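Local coordinates for protein Agap007691-pb (Anopheles gambiae, PDB 5C98) that is of unsettled function but belongs to the serpin family, whose members typically inhibit serine proteases, at residues 175-187 with 228-240. Numbering follows the deposited sequence.
Sequences VSVLTPLAIRFNP and DMPFDAASGLSML
Met229 CE is the hub of the apolar centre, meeting Leu181 CD1 at 3.5 Å, a close methyl-methyl contact, and Ile183 CD1 at 3.6 Å. The same methyl lies in the plane of the Phe185 ring, at its edge, 3.8 Å from CE2. A bend at the last torsion of Met229 (chi3 62°) swings CE into this group, while Leu276, on strand 270-287, touches Met229, Ile183 and Phe185. The two methyls of Leu181 divide the work: CD2 turns to the Phe231 ring, 3.7 Å from CE1. Val177 CG1 sits over one face of that ring, displaced from its centre, and Pro180 O lies at its edge.

Toward the polar side, in one of two conformers and so tentatively, Thr179 CG2 packs on Asp232 CB at 3.4 Å, while OG1 is hydrogen-bonded to His94. Two backbone bonds flank the Leu181-Phe231 pair: Ala182 N to Pro230 O, 2.8 Å and nearly straight at 170°, and Asp232 N to Pro180 O, 2.9 Å. They make one antiparallel bridge with Leu181-Phe231 as its non-hydrogen-bonded pair, CA to CA 4.0 Å. Beyond it, Asp232 OD1 accepts from Ala234 N in an Asx turn, and Asp232 O receives both Ser235 N and Ser235 OG. The chain leaving sheet A at strand 169-177 docks here against the sheet B hairpin of strands 224-230 and 237-244: the breach region of the serpin fold.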
loop_
_atom_site.group_PDB
_atom_site.type_symbol
_atom_site.label_atom_id
_atom_site.label_comp_id
_atom_site.label_asym_id
_atom_site.label_seq_id
_atom_site.Cartn_x
_atom_site.Cartn_y
_atom_site.Cartn_z
ATOM N N VAL A 175 2.636 -0.297 -5.497
ATOM C CA VAL A 175 3.638 -0.422 -4.436
ATOM C C VAL A 175 3.935 -1.905 -4.229
ATOM O O VAL A 175 3.066 -2.657 -3.773
ATOM C CB VAL A 175 3.221 0.231 -3.126
ATOM C CG1 VAL A 175 4.290 0.024 -2.055
ATOM C CG2 VAL A 175 2.972 1.728 -3.386
ATOM N N SER A 176 5.153 -2.305 -4.544
ATOM C CA SER A 176 5.583 -3.692 -4.482
ATOM C C SER A 176 6.773 -3.805 -3.563
ATOM O O SER A 176 7.795 -3.156 -3.780
ATOM C CB SER A 176 5.953 -4.227 -5.862
ATOM O OG SER A 176 4.814 -4.150 -6.688
ATOM N N VAL A 177 6.645 -4.641 -2.546
ATOM C CA VAL A 177 7.759 -4.967 -1.670
ATOM C C VAL A 177 8.427 -6.201 -2.262
ATOM O O VAL A 177 7.796 -7.259 -2.351
ATOM C CB VAL A 177 7.266 -5.237 -0.242
ATOM C CG1 VAL A 177 8.437 -5.706 0.645
ATOM C CG2 VAL A 177 6.570 -4.007 0.296
ATOM N N LEU A 178 9.680 -6.063 -2.665
ATOM C CA LEU A 178 10.392 -7.088 -3.412
ATOM C C LEU A 178 11.581 -7.685 -2.664
ATOM O O LEU A 178 12.071 -8.745 -3.065
ATOM C CB LEU A 178 10.859 -6.519 -4.760
ATOM C CG LEU A 178 9.735 -5.892 -5.589
ATOM C CD1 LEU A 178 10.303 -5.118 -6.774
ATOM C CD2 LEU A 178 8.750 -6.954 -6.043
ATOM N N THR A 179 12.023 -7.066 -1.587
ATOM C CA THR A 179 13.196 -7.556 -0.889
ATOM C C THR A 179 12.866 -8.863 -0.164
ATOM O O THR A 179 11.765 -9.010 0.377
ATOM C CB THR A 179 13.651 -6.496 0.112
ATOM O OG1 THR A 179 14.180 -5.373 -0.588
ATOM C CG2 THR A 179 14.722 -7.010 0.979
ATOM N N PRO A 180 13.798 -9.819 -0.128
ATOM C CA PRO A 180 13.534 -11.063 0.603
ATOM C C PRO A 180 13.594 -10.828 2.102
ATOM O O PRO A 180 14.258 -9.915 2.594
ATOM C CB PRO A 180 14.669 -11.999 0.166
ATOM C CG PRO A 180 15.711 -11.135 -0.347
ATOM C CD PRO A 180 15.095 -9.852 -0.827
ATOM N N LEU A 181 12.922 -11.706 2.842
ATOM C CA LEU A 181 13.096 -11.732 4.285
ATOM C C LEU A 181 14.540 -12.038 4.635
ATOM O O LEU A 181 15.224 -12.799 3.946
ATOM C CB LEU A 181 12.258 -12.843 4.914
ATOM C CG LEU A 181 10.786 -12.558 5.124
ATOM C CD1 LEU A 181 10.104 -13.771 5.764
ATOM C CD2 LEU A 181 10.532 -11.295 5.950
ATOM N N ALA A 182 14.986 -11.462 5.750
ATOM C CA ALA A 182 16.308 -11.755 6.281
ATOM C C ALA A 182 16.299 -12.947 7.217
ATOM O O ALA A 182 17.367 -13.410 7.631
ATOM C CB ALA A 182 16.851 -10.535 7.034
ATOM N N ILE A 183 15.137 -13.435 7.567
ATOM C CA ILE A 183 15.023 -14.620 8.410
ATOM C C ILE A 183 15.248 -15.851 7.555
ATOM O O ILE A 183 14.716 -15.958 6.445
ATOM C CB ILE A 183 13.633 -14.643 9.055
ATOM C CG1 ILE A 183 13.516 -13.498 10.041
ATOM C CG2 ILE A 183 13.361 -15.987 9.767
ATOM C CD1 ILE A 183 12.136 -13.274 10.503
ATOM N N ARG A 184 16.028 -16.794 8.092
ATOM C CA ARG A 184 16.370 -18.035 7.404
ATOM C C ARG A 184 15.318 -19.089 7.719
ATOM O O ARG A 184 15.369 -19.733 8.768
ATOM C CB ARG A 184 17.760 -18.502 7.822
ATOM N N PHE A 185 14.367 -19.267 6.805
ATOM C CA PHE A 185 13.475 -20.420 6.808
ATOM C C PHE A 185 14.086 -21.501 5.926
ATOM O O PHE A 185 14.590 -21.207 4.840
ATOM C CB PHE A 185 12.094 -20.051 6.248
ATOM C CG PHE A 185 11.259 -19.181 7.161
ATOM C CD1 PHE A 185 10.552 -19.735 8.204
ATOM C CD2 PHE A 185 11.166 -17.815 6.961
ATOM C CE1 PHE A 185 9.780 -18.952 9.039
ATOM C CE2 PHE A 185 10.392 -17.034 7.784
ATOM C CZ PHE A 185 9.702 -17.599 8.825
ATOM N N ASN A 186 14.038 -22.752 6.391
ATOM C CA ASN A 186 14.607 -23.849 5.643
ATOM C C ASN A 186 13.512 -24.574 4.878
ATOM O O ASN A 186 12.553 -25.056 5.496
ATOM C CB ASN A 186 15.307 -24.806 6.587
ATOM C CG ASN A 186 16.377 -25.588 5.894
ATOM O OD1 ASN A 186 16.109 -26.662 5.369
ATOM N ND2 ASN A 186 17.584 -25.043 5.861
ATOM N N PRO A 187 13.598 -24.679 3.547
ATOM C CA PRO A 187 12.516 -25.360 2.817
ATOM C C PRO A 187 12.352 -26.823 3.178
ATOM O O PRO A 187 11.254 -27.375 2.989
ATOM C CB PRO A 187 12.872 -25.147 1.339
ATOM C CG PRO A 187 14.239 -24.630 1.331
ATOM C CD PRO A 187 14.580 -24.061 2.649
ATOM N N ASP A 228 8.582 -8.698 14.687
ATOM C CA ASP A 228 9.044 -7.798 13.626
ATOM C C ASP A 228 10.062 -8.576 12.802
ATOM O O ASP A 228 11.153 -8.889 13.289
ATOM C CB ASP A 228 9.635 -6.516 14.211
ATOM C CG ASP A 228 9.466 -5.313 13.297
ATOM O OD1 ASP A 228 9.145 -5.493 12.091
ATOM O OD2 ASP A 228 9.659 -4.179 13.791
ATOM N N MET A 229 9.675 -8.929 11.574
ATOM C CA MET A 229 10.425 -9.825 10.709
ATOM C C MET A 229 11.191 -8.993 9.693
ATOM O O MET A 229 10.580 -8.457 8.755
ATOM C CB MET A 229 9.469 -10.766 9.990
ATOM C CG MET A 229 8.829 -11.761 10.951
ATOM S SD MET A 229 7.762 -12.916 10.110
ATOM C CE MET A 229 8.909 -13.758 9.027
ATOM N N PRO A 230 12.495 -8.842 9.822
ATOM C CA PRO A 230 13.204 -7.935 8.918
ATOM C C PRO A 230 13.385 -8.499 7.523
ATOM O O PRO A 230 13.550 -9.697 7.312
ATOM C CB PRO A 230 14.580 -7.767 9.580
ATOM C CG PRO A 230 14.761 -8.998 10.387
ATOM C CD PRO A 230 13.380 -9.428 10.842
ATOM N N PHE A 231 13.413 -7.589 6.565
ATOM C CA PHE A 231 13.908 -7.879 5.231
ATOM C C PHE A 231 15.411 -7.643 5.156
ATOM O O PHE A 231 16.041 -7.147 6.092
ATOM C CB PHE A 231 13.150 -7.012 4.221
ATOM C CG PHE A 231 11.655 -7.265 4.206
ATOM C CD1 PHE A 231 11.145 -8.379 3.535
ATOM C CD2 PHE A 231 10.767 -6.426 4.862
ATOM C CE1 PHE A 231 9.782 -8.630 3.516
ATOM C CE2 PHE A 231 9.421 -6.669 4.824
ATOM C CZ PHE A 231 8.928 -7.777 4.159
ATOM N N ASP A 232 15.991 -8.045 4.023
ATOM C CA ASP A 232 17.416 -7.891 3.762
ATOM C C ASP A 232 17.911 -6.527 4.214
ATOM O O ASP A 232 17.259 -5.509 3.992
ATOM C CB ASP A 232 17.655 -8.045 2.257
ATOM C CG ASP A 232 19.128 -8.011 1.895
ATOM O OD1 ASP A 232 19.704 -6.902 1.850
ATOM O OD2 ASP A 232 19.707 -9.093 1.658
ATOM N N ALA A 233 19.088 -6.518 4.843
ATOM C CA ALA A 233 19.594 -5.322 5.509
ATOM C C ALA A 233 19.623 -4.118 4.575
ATOM O O ALA A 233 19.335 -2.992 4.994
ATOM C CB ALA A 233 21.005 -5.604 6.025
ATOM N N ALA A 234 19.952 -4.336 3.300
ATOM C CA ALA A 234 20.092 -3.219 2.375
ATOM C C ALA A 234 18.768 -2.497 2.128
ATOM O O ALA A 234 18.786 -1.339 1.686
ATOM C CB ALA A 234 20.683 -3.705 1.051
ATOM N N SER A 235 17.640 -3.146 2.395
ATOM C CA SER A 235 16.341 -2.520 2.178
ATOM C C SER A 235 15.952 -1.542 3.268
ATOM O O SER A 235 15.124 -0.651 3.025
ATOM C CB SER A 235 15.264 -3.585 2.110
ATOM O OG SER A 235 14.938 -4.139 3.388
ATOM N N GLY A 236 16.472 -1.721 4.476
ATOM C CA GLY A 236 16.004 -0.920 5.592
ATOM C C GLY A 236 14.559 -1.118 5.965
ATOM O O GLY A 236 13.990 -0.241 6.618
ATOM N N LEU A 237 13.948 -2.242 5.589
ATOM C CA LEU A 237 12.532 -2.497 5.828
ATOM C C LEU A 237 12.324 -3.692 6.743
ATOM O O LEU A 237 13.175 -4.576 6.846
ATOM C CB LEU A 237 11.801 -2.800 4.524
ATOM C CG LEU A 237 11.949 -1.748 3.436
ATOM C CD1 LEU A 237 11.149 -2.185 2.212
ATOM C CD2 LEU A 237 11.502 -0.363 3.864
ATOM N N SER A 238 11.162 -3.731 7.384
ATOM C CA SER A 238 10.817 -4.859 8.242
ATOM C C SER A 238 9.316 -5.019 8.252
ATOM O O SER A 238 8.601 -4.054 8.038
ATOM C CB SER A 238 11.354 -4.616 9.654
ATOM O OG SER A 238 11.268 -5.806 10.427
ATOM N N MET A 239 8.850 -6.241 8.497
ATOM C CA MET A 239 7.432 -6.565 8.466
ATOM C C MET A 239 6.978 -6.898 9.879
ATOM O O MET A 239 7.349 -7.939 10.421
ATOM C CB MET A 239 7.174 -7.757 7.552
ATOM C CG MET A 239 5.720 -8.172 7.502
ATOM S SD MET A 239 5.329 -9.506 6.361
ATOM C CE MET A 239 6.221 -10.871 7.095
ATOM N N LEU A 240 6.148 -6.038 10.443
ATOM C CA LEU A 240 5.538 -6.319 11.729
ATOM C C LEU A 240 4.313 -7.185 11.495
ATOM O O LEU A 240 3.454 -6.857 10.674
ATOM C CB LEU A 240 5.166 -4.998 12.396
ATOM C CG LEU A 240 4.872 -4.983 13.893
ATOM C CD1 LEU A 240 6.101 -5.280 14.705
ATOM C CD2 LEU A 240 4.275 -3.643 14.282
#